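Local coordinates for protein alpha-1,6-mannanase (Bacteroides thetaiotaomicron, PDB 4V1S) that probably hydrolyses alpha-1,6-mannosidic linkages of mannans as a glycoside hydrolase family 76 enzyme of a gut symbiont, at residues Tyr46-Trp49 with Cys50-Leu54; Asn84-Leu87 with Leu88-Tyr91; Thr378-Ala381 with Tyr382-Arg386. All coordinates share one frame; numbering follows the deposited sequence.

Contact 1 of 3, residues Tyr46-Trp49 with Cys50-Leu54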
# COMPACT_ATOMS: atom_id res chain seq x y z
N TYR A 46 14.31 -7.25 13.53
CA TYR A 46 13.55 -6.87 12.34
C TYR A 46 14.36 -6.06 11.35
O TYR A 46 14.22 -6.23 10.15
CB TYR A 46 12.29 -6.08 12.72
CG TYR A 46 11.35 -6.88 13.60
CD1 TYR A 46 10.69 -7.99 13.11
CD2 TYR A 46 11.17 -6.54 14.95
CE1 TYR A 46 9.87 -8.76 13.93
CE2 TYR A 46 10.35 -7.29 15.76
CZ TYR A 46 9.70 -8.41 15.26
OH TYR A 46 8.87 -9.16 16.06
N TYR A 47 15.20 -5.16 11.85
CA TYR A 47 16.00 -4.32 10.98
C TYR A 47 16.96 -5.14 10.11
O TYR A 47 17.06 -4.93 8.89
CB TYR A 47 16.77 -3.33 11.83
CG TYR A 47 17.40 -2.15 11.10
CD1 TYR A 47 16.62 -1.24 10.39
CD2 TYR A 47 18.75 -1.92 11.16
CE1 TYR A 47 17.18 -0.15 9.77
CE2 TYR A 47 19.34 -0.84 10.53
CZ TYR A 47 18.54 0.06 9.84
OH TYR A 47 19.11 1.16 9.23
N THR A 48 17.65 -6.08 10.75
CA THR A 48 18.49 -7.03 10.00
C THR A 48 17.67 -7.87 9.01
O THR A 48 18.07 -8.06 7.89
CB THR A 48 19.31 -7.93 10.94
OG1 THR A 48 20.24 -7.07 11.62
CG2 THR A 48 20.05 -8.97 10.19
N TRP A 49 16.51 -8.33 9.44
CA TRP A 49 15.67 -9.10 8.55
C TRP A 49 15.33 -8.29 7.31
O TRP A 49 15.33 -8.82 6.22
CB TRP A 49 14.36 -9.53 9.22
CG TRP A 49 14.52 -10.47 10.36
CD1 TRP A 49 15.68 -11.02 10.82
CD2 TRP A 49 13.47 -10.97 11.19
NE1 TRP A 49 15.41 -11.84 11.90
CE2 TRP A 49 14.06 -11.82 12.15
CE3 TRP A 49 12.09 -10.80 11.21
CZ2 TRP A 49 13.30 -12.51 13.12
CZ3 TRP A 49 11.34 -11.46 12.18
CH2 TRP A 49 11.96 -12.30 13.12
N CYS A 50 15.09 -7.00 7.50
CA CYS A 50 14.78 -6.13 6.37
C CYS A 50 15.97 -6.04 5.44
O CYS A 50 15.83 -6.27 4.25
CB CYS A 50 14.37 -4.75 6.83
SG CYS A 50 14.00 -3.60 5.48
N LYS A 51 17.14 -5.75 5.98
CA LYS A 51 18.35 -5.65 5.15
C LYS A 51 18.65 -6.98 4.43
O LYS A 51 19.05 -7.00 3.29
CB LYS A 51 19.54 -5.16 5.99
CG LYS A 51 19.36 -3.70 6.41
CD LYS A 51 20.24 -3.29 7.57
CE LYS A 51 21.57 -4.01 7.50
NZ LYS A 51 22.37 -3.53 6.35
N GLU A 52 18.45 -8.08 5.12
CA GLU A 52 18.61 -9.38 4.51
C GLU A 52 17.71 -9.55 3.29
O GLU A 52 18.14 -10.04 2.23
CB GLU A 52 18.38 -10.47 5.54
CG GLU A 52 19.53 -10.61 6.52
CD GLU A 52 19.25 -11.61 7.65
OE1 GLU A 52 18.08 -11.98 7.86
OE2 GLU A 52 20.21 -12.02 8.35
N THR A 53 16.45 -9.19 3.46
CA THR A 53 15.46 -9.34 2.42
C THR A 53 15.83 -8.47 1.20
O THR A 53 15.79 -8.93 0.07
CB THR A 53 14.09 -8.97 2.93
OG1 THR A 53 13.83 -9.63 4.17
CG2 THR A 53 13.05 -9.33 1.93
N LEU A 54 16.20 -7.24 1.47
CA LEU A 54 16.62 -6.31 0.40
C LEU A 54 17.81 -6.83 -0.37
O LEU A 54 17.93 -6.61 -1.59
CB LEU A 54 16.86 -4.90 0.95
CG LEU A 54 15.63 -4.16 1.52
CD1 LEU A 54 16.07 -2.89 2.28
CD2 LEU A 54 14.62 -3.79 0.44
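Tyr46 O receives the amide of Cys50, N to O 2.9 Å, in the first turn of helix 46-61, an alpha-helix of what is consistent with the (alpha/alpha)6 barrel of GH76 enzymes. The bond from CA to CB of Tyr46 leads away from the next turn; its ring meets that of Phe340, and its hydroxyl is hydrogen-bonded to Asn344. Tyr47 has its CG anti to the backbone N (chi1 -166°), which swings the ring forward along the helix toward Lys51. CD of Lys51 lies over one face, 3.9 Å from CE2 of Tyr47, in one of two modelled conformers, so this contact is uncertain. The phenol end is held separately, by Glu101 and by the indole N-H of Trp102. Thr48 O takes the amide of Glu52 in a nearly straight bond (N-H...O 167°). The methyl CG2 of Thr48 lies 3.6 Å from OE2 of Glu52, while OG1 of Thr48 turns the other way to Asp45. The Glu52 chain, extended beyond CG, slants past Thr48 and brings OE1 to 3.9 Å from CD1 of Trp49. Carboxylate and indole planes differ by just 14°, yet no bond joins them. On one indole face rests CA of Tyr46, offset toward the rim, and the ring also stacks with His347. The carbonyl of Trp49 is gripped twice by one residue: Thr53 supplies its backbone amide at 3.0 Å from N to Trp49 O and its hydroxyl at 2.7 Å from OG1 to the same oxygen, the two donors arriving from opposite faces of the carbonyl plane.

Contact 2 of 3, residues Asn84-Leu87 with Leu88-Tyr91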
# COMPACT_ATOMS: atom_id res chain seq x y z
N ASN A 84 7.83 -1.81 -6.93
CA ASN A 84 8.67 -0.69 -6.57
C ASN A 84 8.06 0.20 -5.53
O ASN A 84 8.79 0.88 -4.79
CB ASN A 84 8.97 0.17 -7.82
CG ASN A 84 9.72 -0.60 -8.88
OD1 ASN A 84 10.93 -0.74 -8.82
ND2 ASN A 84 8.98 -1.18 -9.80
N ILE A 85 6.73 0.22 -5.44
CA ILE A 85 6.05 1.02 -4.40
C ILE A 85 6.37 0.48 -3.02
O ILE A 85 6.59 1.24 -2.06
CB ILE A 85 4.53 1.09 -4.67
CG1 ILE A 85 4.26 1.72 -6.07
CG2 ILE A 85 3.80 1.85 -3.58
CD1 ILE A 85 2.80 1.70 -6.47
N PHE A 86 6.45 -0.85 -2.88
CA PHE A 86 6.86 -1.38 -1.60
C PHE A 86 8.31 -1.03 -1.24
O PHE A 86 8.59 -0.81 -0.09
CB PHE A 86 6.67 -2.88 -1.51
CG PHE A 86 5.22 -3.30 -1.52
CD1 PHE A 86 4.41 -3.06 -0.43
CD2 PHE A 86 4.69 -4.06 -2.58
CE1 PHE A 86 3.09 -3.49 -0.39
CE2 PHE A 86 3.35 -4.48 -2.56
CZ PHE A 86 2.56 -4.19 -1.46
N LEU A 87 9.19 -0.94 -2.24
CA LEU A 87 10.52 -0.48 -1.95
C LEU A 87 10.48 0.98 -1.51
O LEU A 87 11.09 1.35 -0.53
CB LEU A 87 11.44 -0.66 -3.18
CG LEU A 87 11.81 -2.07 -3.57
CD1 LEU A 87 12.59 -2.07 -4.86
CD2 LEU A 87 12.61 -2.71 -2.44
N LEU A 88 9.71 1.82 -2.20
CA LEU A 88 9.55 3.21 -1.79
C LEU A 88 9.10 3.29 -0.31
O LEU A 88 9.64 4.06 0.48
CB LEU A 88 8.51 3.88 -2.69
CG LEU A 88 8.13 5.32 -2.40
CD1 LEU A 88 9.34 6.23 -2.60
CD2 LEU A 88 6.97 5.76 -3.28
N TYR A 89 8.08 2.52 0.03
CA TYR A 89 7.57 2.48 1.42
C TYR A 89 8.67 2.04 2.42
O TYR A 89 8.78 2.55 3.53
CB TYR A 89 6.42 1.49 1.53
CG TYR A 89 5.13 1.83 0.85
CD1 TYR A 89 4.89 3.07 0.25
CD2 TYR A 89 4.10 0.87 0.80
CE1 TYR A 89 3.67 3.32 -0.41
CE2 TYR A 89 2.88 1.13 0.21
CZ TYR A 89 2.64 2.37 -0.39
OH TYR A 89 1.38 2.63 -0.95
N THR A 90 9.49 1.08 1.99
CA THR A 90 10.53 0.53 2.85
C THR A 90 11.60 1.55 3.14
O THR A 90 11.96 1.81 4.30
CB THR A 90 11.17 -0.71 2.21
OG1 THR A 90 10.15 -1.67 1.99
CG2 THR A 90 12.23 -1.28 3.10
N TYR A 91 12.10 2.19 2.08
CA TYR A 91 13.17 3.19 2.27
C TYR A 91 12.66 4.39 3.06
O TYR A 91 13.37 4.96 3.91
CB TYR A 91 13.76 3.62 0.93
CG TYR A 91 14.25 2.50 0.03
CD1 TYR A 91 14.97 1.43 0.53
CD2 TYR A 91 14.03 2.55 -1.34
CE1 TYR A 91 15.38 0.41 -0.32
CE2 TYR A 91 14.48 1.56 -2.19
CZ TYR A 91 15.20 0.51 -1.70
OH TYR A 91 15.61 -0.49 -2.60
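Ile85 and Tyr89 make the CH-pi contact of this turn. Their side chains run side by side in the same direction, and CG2 of Ile85 sits over the tyrosine face, 3.8 Å from the ring centroid and 29° off its normal. Of the Ile85 branches, CG2 is the one opposite the backbone N, leading forward to the ring. A second apolar pairing links Phe86 and Tyr89 obliquely, CD1 to CD2 at 4.1 Å; a third sets Leu87 alongside Tyr91, CB to CE2 at 3.9 Å, and CD2 of Leu87 is in van der Waals contact with Tyr91 OH at 3.7 Å.

Carbonyls also meet ring faces. Ile85 O lies 3.2 Å above the plane of the Tyr89 ring, and Leu87 O lies equally far above that of Tyr91, both displaced toward the rim. These contacts belong to helix 81-97 of the GH76 helical core, buried at residues 84-91 and packed here against helices 99-114, 142-159 and 374-394.

Among the hydrogen bonds, each i to i+4 amide closes a turn, and Tyr91 N meets Leu87 O almost in line with the carbonyl bond. Phe86 O accepts two: Thr90 N at 3.0 Å and Thr90 OG1 at 2.7 Å, from opposite sides of its plane. The buried threonine hydroxyl thus finds its acceptor within its own helix, whereas the Tyr89 hydroxyl is bonded to the backbone oxygen of Trp147 on helix 142-159.

Contact 3 of 3, residues Thr378-Ala381 with Tyr382-Arg386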
# COMPACT_ATOMS: atom_id res chain seq x y z
N THR A 378 9.26 -7.62 -1.68
CA THR A 378 9.34 -6.22 -1.28
C THR A 378 8.29 -5.89 -0.18
O THR A 378 8.58 -5.07 0.71
CB THR A 378 9.18 -5.29 -2.48
OG1 THR A 378 7.93 -5.52 -3.14
CG2 THR A 378 10.37 -5.41 -3.45
N VAL A 379 7.10 -6.50 -0.23
CA VAL A 379 6.14 -6.27 0.85
C VAL A 379 6.67 -6.82 2.17
O VAL A 379 6.46 -6.23 3.20
CB VAL A 379 4.75 -6.79 0.51
CG1 VAL A 379 4.74 -8.29 0.28
CG2 VAL A 379 3.75 -6.38 1.56
N ALA A 380 7.38 -7.95 2.13
CA ALA A 380 8.00 -8.48 3.35
C ALA A 380 9.05 -7.53 3.91
O ALA A 380 9.07 -7.25 5.09
CB ALA A 380 8.59 -9.85 3.10
N ALA A 381 9.91 -6.99 3.04
CA ALA A 381 10.90 -6.03 3.47
C ALA A 381 10.24 -4.83 4.14
O ALA A 381 10.71 -4.35 5.18
CB ALA A 381 11.75 -5.58 2.30
N TYR A 382 9.13 -4.35 3.55
CA TYR A 382 8.40 -3.23 4.11
C TYR A 382 7.88 -3.53 5.52
O TYR A 382 8.10 -2.75 6.46
CB TYR A 382 7.29 -2.82 3.15
CG TYR A 382 6.29 -1.83 3.69
CD1 TYR A 382 6.71 -0.67 4.30
CD2 TYR A 382 4.92 -2.04 3.55
CE1 TYR A 382 5.78 0.27 4.81
CE2 TYR A 382 3.99 -1.15 4.06
CZ TYR A 382 4.41 0.02 4.68
OH TYR A 382 3.47 0.88 5.17
N MET A 383 7.28 -4.71 5.69
CA MET A 383 6.82 -5.13 7.02
C MET A 383 7.95 -5.20 8.03
O MET A 383 7.81 -4.76 9.18
CB MET A 383 6.13 -6.45 6.94
CG MET A 383 4.79 -6.39 6.23
SD MET A 383 3.51 -5.41 7.04
CE MET A 383 3.71 -3.82 6.27
N TYR A 384 9.10 -5.70 7.59
CA TYR A 384 10.22 -5.77 8.53
C TYR A 384 10.69 -4.41 8.98
O TYR A 384 11.05 -4.23 10.14
CB TYR A 384 11.40 -6.60 7.98
CG TYR A 384 11.10 -8.05 7.71
CD1 TYR A 384 10.25 -8.78 8.53
CD2 TYR A 384 11.66 -8.69 6.60
CE1 TYR A 384 9.92 -10.10 8.22
CE2 TYR A 384 11.41 -10.04 6.33
CZ TYR A 384 10.54 -10.73 7.15
OH TYR A 384 10.26 -12.05 6.89
N MET A 385 10.74 -3.45 8.06
CA MET A 385 11.17 -2.12 8.42
C MET A 385 10.14 -1.45 9.36
O MET A 385 10.51 -0.73 10.30
CB MET A 385 11.42 -1.27 7.18
CG MET A 385 12.11 0.04 7.47
SD MET A 385 13.79 -0.11 8.02
CE MET A 385 14.66 -0.13 6.46
N ARG A 386 8.85 -1.67 9.07
CA ARG A 386 7.81 -1.18 9.97
C ARG A 386 7.95 -1.72 11.39
O ARG A 386 7.89 -0.98 12.38
CB ARG A 386 6.43 -1.51 9.44
CG ARG A 386 6.09 -0.78 8.15
CD ARG A 386 5.72 0.65 8.41
NE ARG A 386 4.32 0.78 8.72
CZ ARG A 386 3.76 1.72 9.46
NH1 ARG A 386 4.49 2.63 10.05
NH2 ARG A 386 2.44 1.75 9.60
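Tyr384 packs over the preceding turn of helix 374-394, above the carbonyl of Ala380. Its CB lies 3.7 Å from Ala381 O. CG sits beside the backbone N (chi1 -62°), which tips the ring back along the helix; CG of Tyr384 is 3.4 Å from Ala380 O. CD2 is nearer still, 3.3 Å from the same oxygen. The oxygen stands over one ring face, 3.3 Å above the plane and displaced toward the rim. Further out, CE2 meets the methyl of its i-4 neighbour, 4.3 Å from Ala380 CB, in a loose apolar contact. The tip leaves the turn altogether: OH of Tyr384 is hydrogen-bonded to the hydroxyl of Tyr357, and the side chain touches Ile343 and Ile346 of helix 334-350.

Ala380 O also accepts the amide of Tyr384, N to O 2.9 Å, along a nearly axial approach. One carbonyl therefore touches both the backbone and the ring of a single residue. In this buried contact all the hydrogen bonds between the two segments are main-chain: Ala380 O is held by the Tyr384 amide while a face of the ring covers it, and the polar tip is satisfied by Tyr357.

Contacts 1, 2 and 3 follow one another along the chain on helices 46-61, 81-97 and 374-394, so an early pair of consecutive helices meets the last helix of the chain. Centres of contacts 1 and 3 are about 8 Å apart, those of 2 and 3 about 9 Å, and those of 1 and 2 about 13 Å. All three pairs touch: Cys50 SG packs on Thr90 CG2 at 3.8 Å, Thr53 OG1 on Tyr384 CE2 at 3.3 Å, and Tyr89 CB on Tyr382 CD1 at 3.5 Å. Helix 374-394 thereby joins the C-terminal end of the helical fold to its N-terminal part, consistent with closure of a ring of helices, as in the (alpha/alpha)6 barrels of GH76.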